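Local coordinates for protein GH62 arabinofuranosidase (Podospora anserina, PDB 4N4B) that probably removes terminal alpha-L-arabinofuranosyl residues from substituted xylans as a secreted five-bladed beta-propeller glycoside hydrolase, at residues A[89-97]-A[135-143]. Residues are numbered along the deposited sequence; the frame is centred on the assembly and turned at random.
Sequences FYYLDQAPL and NPKGWTAPK
Trp139 O accepts the one direct hydrogen bond between the segments, from Leu97 N at 3.0 Å, bent to 142° at the hydrogen; Pro96 CD packs 3.2 Å from the same Trp139 O. Ala95 points its methyl at the backbone of 136-139, CB touching Pro136 O, Lys137 O and Trp139 O, while Lys137 O also meets the Pro96 ring at CD. Beyond Trp139 the chains stay close, Leu97 CA making a CA-H...O contact of 3.4 Å with Thr140 O. At the other end, Pro136 sets its ring carbon CG obliquely against the base of the Tyr90 side chain, 3.5 Å from Tyr90 CB. With CG beside its own backbone N (chi1 -58°), Leu92 brings CD2 against Pro136 CB and within 4.0 Å of Trp139 CD1; Leu118 of strand 115-121 backs both Leu92 and Trp139. A water bridges the two segments, donating to Tyr91 O and, in a weak bond, to Pro136 O. In the type I turn from Asn135 to Gly138 the Asn135 side chain adds an Asx turn, OD1 accepting from Lys137 N at 3.1 Å. Apolar packing and one backbone bond thus join the outermost strand 90-91 of one four-stranded antiparallel sheet to the loop leading into outermost strand 143-144 of the next, an interface between adjacent blades of the GH62 five-bladed beta-propeller.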
loop_
_atom_site.group_PDB
_atom_site.type_symbol
_atom_site.label_atom_id
_atom_site.label_comp_id
_atom_site.label_asym_id
_atom_site.label_seq_id
_atom_site.Cartn_x
_atom_site.Cartn_y
_atom_site.Cartn_z
ATOM N N PHE A 89 -3.991 4.890 18.831
ATOM C CA PHE A 89 -3.337 5.535 17.698
ATOM C C PHE A 89 -2.110 6.331 18.184
ATOM O O PHE A 89 -2.211 7.104 19.093
ATOM C CB PHE A 89 -4.304 6.515 17.030
ATOM C CG PHE A 89 -5.232 5.893 16.026
ATOM C CD1 PHE A 89 -5.273 4.559 15.805
ATOM C CD2 PHE A 89 -6.066 6.689 15.335
ATOM C CE1 PHE A 89 -6.140 4.039 14.896
ATOM C CE2 PHE A 89 -6.942 6.188 14.422
ATOM C CZ PHE A 89 -6.980 4.856 14.205
ATOM N N TYR A 90 -0.975 6.087 17.561
ATOM C CA TYR A 90 0.234 6.843 17.807
ATOM C C TYR A 90 0.551 7.652 16.567
ATOM O O TYR A 90 0.923 7.152 15.619
ATOM C CB TYR A 90 1.421 5.950 18.203
ATOM C CG TYR A 90 1.145 5.117 19.444
ATOM C CD1 TYR A 90 1.337 5.641 20.663
ATOM C CD2 TYR A 90 0.657 3.865 19.364
ATOM C CE1 TYR A 90 1.070 4.916 21.810
ATOM C CE2 TYR A 90 0.389 3.123 20.508
ATOM C CZ TYR A 90 0.616 3.678 21.720
ATOM O OH TYR A 90 0.295 2.893 22.823
ATOM N N TYR A 91 0.318 8.934 16.667
ATOM C CA TYR A 91 0.460 9.822 15.541
ATOM C C TYR A 91 1.937 10.158 15.286
ATOM O O TYR A 91 2.642 10.566 16.148
ATOM C CB TYR A 91 -0.360 11.093 15.815
ATOM C CG TYR A 91 -1.876 10.821 15.858
ATOM C CD1 TYR A 91 -2.579 10.608 14.717
ATOM C CD2 TYR A 91 -2.556 10.781 17.056
ATOM C CE1 TYR A 91 -3.909 10.331 14.745
ATOM C CE2 TYR A 91 -3.916 10.518 17.073
ATOM C CZ TYR A 91 -4.587 10.316 15.915
ATOM O OH TYR A 91 -5.934 10.083 15.946
ATOM N N LEU A 92 2.361 9.951 14.066
ATOM C CA LEU A 92 3.771 10.097 13.745
ATOM C C LEU A 92 4.233 11.539 13.636
ATOM O O LEU A 92 5.390 11.794 13.598
ATOM C CB LEU A 92 4.151 9.305 12.491
ATOM C CG LEU A 92 3.880 7.806 12.507
ATOM C CD1 LEU A 92 4.693 7.160 11.386
ATOM C CD2 LEU A 92 4.273 7.148 13.858
ATOM N N ASP A 93 3.282 12.462 13.671
ATOM C CA ASP A 93 3.689 13.873 13.762
ATOM C C ASP A 93 4.348 14.213 15.092
ATOM O O ASP A 93 4.929 15.286 15.203
ATOM C CB ASP A 93 2.573 14.848 13.406
ATOM C CG ASP A 93 1.417 14.864 14.357
ATOM O OD1 ASP A 93 1.473 14.244 15.418
ATOM O OD2 ASP A 93 0.389 15.526 14.034
ATOM N N GLN A 94 4.319 13.278 16.065
ATOM C CA GLN A 94 5.027 13.425 17.334
ATOM C C GLN A 94 6.460 12.950 17.236
ATOM O O GLN A 94 7.242 13.255 18.159
ATOM C CB GLN A 94 4.277 12.645 18.430
ATOM C CG GLN A 94 2.820 13.078 18.574
ATOM C CD GLN A 94 2.660 14.551 18.846
ATOM O OE1 GLN A 94 2.221 15.415 18.002
ATOM N NE2 GLN A 94 3.042 14.877 20.009
ATOM N N ALA A 95 6.861 12.300 16.202
ATOM C CA ALA A 95 8.225 11.935 15.881
ATOM C C ALA A 95 8.915 13.080 15.128
ATOM O O ALA A 95 8.227 13.970 14.608
ATOM C CB ALA A 95 8.273 10.680 15.013
ATOM N N PRO A 96 10.219 12.945 14.899
ATOM C CA PRO A 96 10.857 13.908 14.023
ATOM C C PRO A 96 10.250 13.931 12.643
ATOM O O PRO A 96 10.300 14.998 11.972
ATOM C CB PRO A 96 12.262 13.453 14.054
ATOM C CG PRO A 96 12.507 12.936 15.444
ATOM C CD PRO A 96 11.216 12.151 15.691
ATOM N N LEU A 97 9.690 12.841 12.198
ATOM C CA LEU A 97 8.876 12.749 10.912
ATOM C C LEU A 97 7.935 13.955 10.866
ATOM O O LEU A 97 7.922 14.648 9.812
ATOM C CB LEU A 97 8.140 11.482 10.902
ATOM C CG LEU A 97 7.342 11.180 9.610
ATOM C CD1 LEU A 97 7.306 9.705 9.336
ATOM C CD2 LEU A 97 5.916 11.751 9.764
ATOM N N ASN A 135 8.599 1.935 18.567
ATOM C CA ASN A 135 8.725 3.261 19.028
ATOM C C ASN A 135 8.163 4.249 17.926
ATOM O O ASN A 135 8.967 4.728 17.054
ATOM C CB ASN A 135 10.186 3.625 19.314
ATOM C CG ASN A 135 10.350 5.064 19.757
ATOM O OD1 ASN A 135 9.372 5.727 20.161
ATOM N ND2 ASN A 135 11.577 5.580 19.635
ATOM N N PRO A 136 6.940 4.660 18.024
ATOM C CA PRO A 136 6.400 5.584 16.983
ATOM C C PRO A 136 7.016 6.919 17.122
ATOM O O PRO A 136 6.850 7.744 16.175
ATOM C CB PRO A 136 4.918 5.626 17.262
ATOM C CG PRO A 136 4.813 5.186 18.700
ATOM C CD PRO A 136 5.902 4.240 18.976
ATOM N N LYS A 137 7.703 7.346 18.171
ATOM C CA LYS A 137 8.393 8.578 18.261
ATOM C C LYS A 137 9.774 8.579 17.631
ATOM O O LYS A 137 10.380 9.655 17.589
ATOM C CB LYS A 137 8.478 9.053 19.715
ATOM C CG LYS A 137 7.081 9.278 20.333
ATOM C CD LYS A 137 7.142 9.908 21.703
ATOM C CE LYS A 137 7.015 11.377 21.571
ATOM N NZ LYS A 137 7.210 11.988 22.924
ATOM N N GLY A 138 10.232 7.459 17.168
ATOM C CA GLY A 138 11.583 7.302 16.662
ATOM C C GLY A 138 11.802 7.538 15.201
ATOM O O GLY A 138 12.927 7.575 14.736
ATOM N N TRP A 139 10.755 7.780 14.422
ATOM C CA TRP A 139 10.912 7.872 12.964
ATOM C C TRP A 139 11.571 9.225 12.608
ATOM O O TRP A 139 11.124 10.294 13.031
ATOM C CB TRP A 139 9.517 7.743 12.359
ATOM C CG TRP A 139 8.940 6.401 12.488
ATOM C CD1 TRP A 139 8.058 5.940 13.448
ATOM C CD2 TRP A 139 9.370 5.221 11.769
ATOM N NE1 TRP A 139 7.877 4.604 13.299
ATOM C CE2 TRP A 139 8.679 4.103 12.305
ATOM C CE3 TRP A 139 10.289 5.013 10.734
ATOM C CZ2 TRP A 139 8.892 2.838 11.794
ATOM C CZ3 TRP A 139 10.452 3.771 10.241
ATOM C CH2 TRP A 139 9.785 2.684 10.778
ATOM N N THR A 140 12.589 9.119 11.779
ATOM C CA THR A 140 13.367 10.309 11.422
ATOM C C THR A 140 12.572 11.351 10.572
ATOM O O THR A 140 11.550 10.972 9.918
ATOM C CB THR A 140 14.614 9.892 10.640
ATOM O OG1 THR A 140 14.227 9.092 9.526
ATOM C CG2 THR A 140 15.635 9.138 11.459
ATOM N N ALA A 141 13.103 12.565 10.550
ATOM C CA ALA A 141 12.583 13.506 9.558
ATOM C C ALA A 141 12.821 12.925 8.206
ATOM O O ALA A 141 13.835 12.260 7.952
ATOM C CB ALA A 141 13.313 14.793 9.724
ATOM N N PRO A 142 11.916 13.194 7.253
ATOM C CA PRO A 142 12.071 12.604 5.888
ATOM C C PRO A 142 13.360 12.995 5.185
ATOM O O PRO A 142 13.833 14.103 5.345
ATOM C CB PRO A 142 10.893 13.154 5.105
ATOM C CG PRO A 142 10.474 14.316 5.859
ATOM C CD PRO A 142 10.709 14.008 7.322
ATOM N N LYS A 143 13.859 12.014 4.440
ATOM C CA LYS A 143 14.808 12.252 3.310
ATOM C C LYS A 143 14.092 11.816 2.084
ATOM O O LYS A 143 13.096 11.068 2.119
ATOM C CB LYS A 143 16.118 11.521 3.527
ATOM C CG LYS A 143 16.899 12.063 4.668
ATOM C CD LYS A 143 18.297 11.413 4.678
ATOM C CE LYS A 143 19.303 12.102 5.653
ATOM N NZ LYS A 143 18.930 11.747 7.032
HETATM O O HOH W 1 4.583 9.289 17.505
#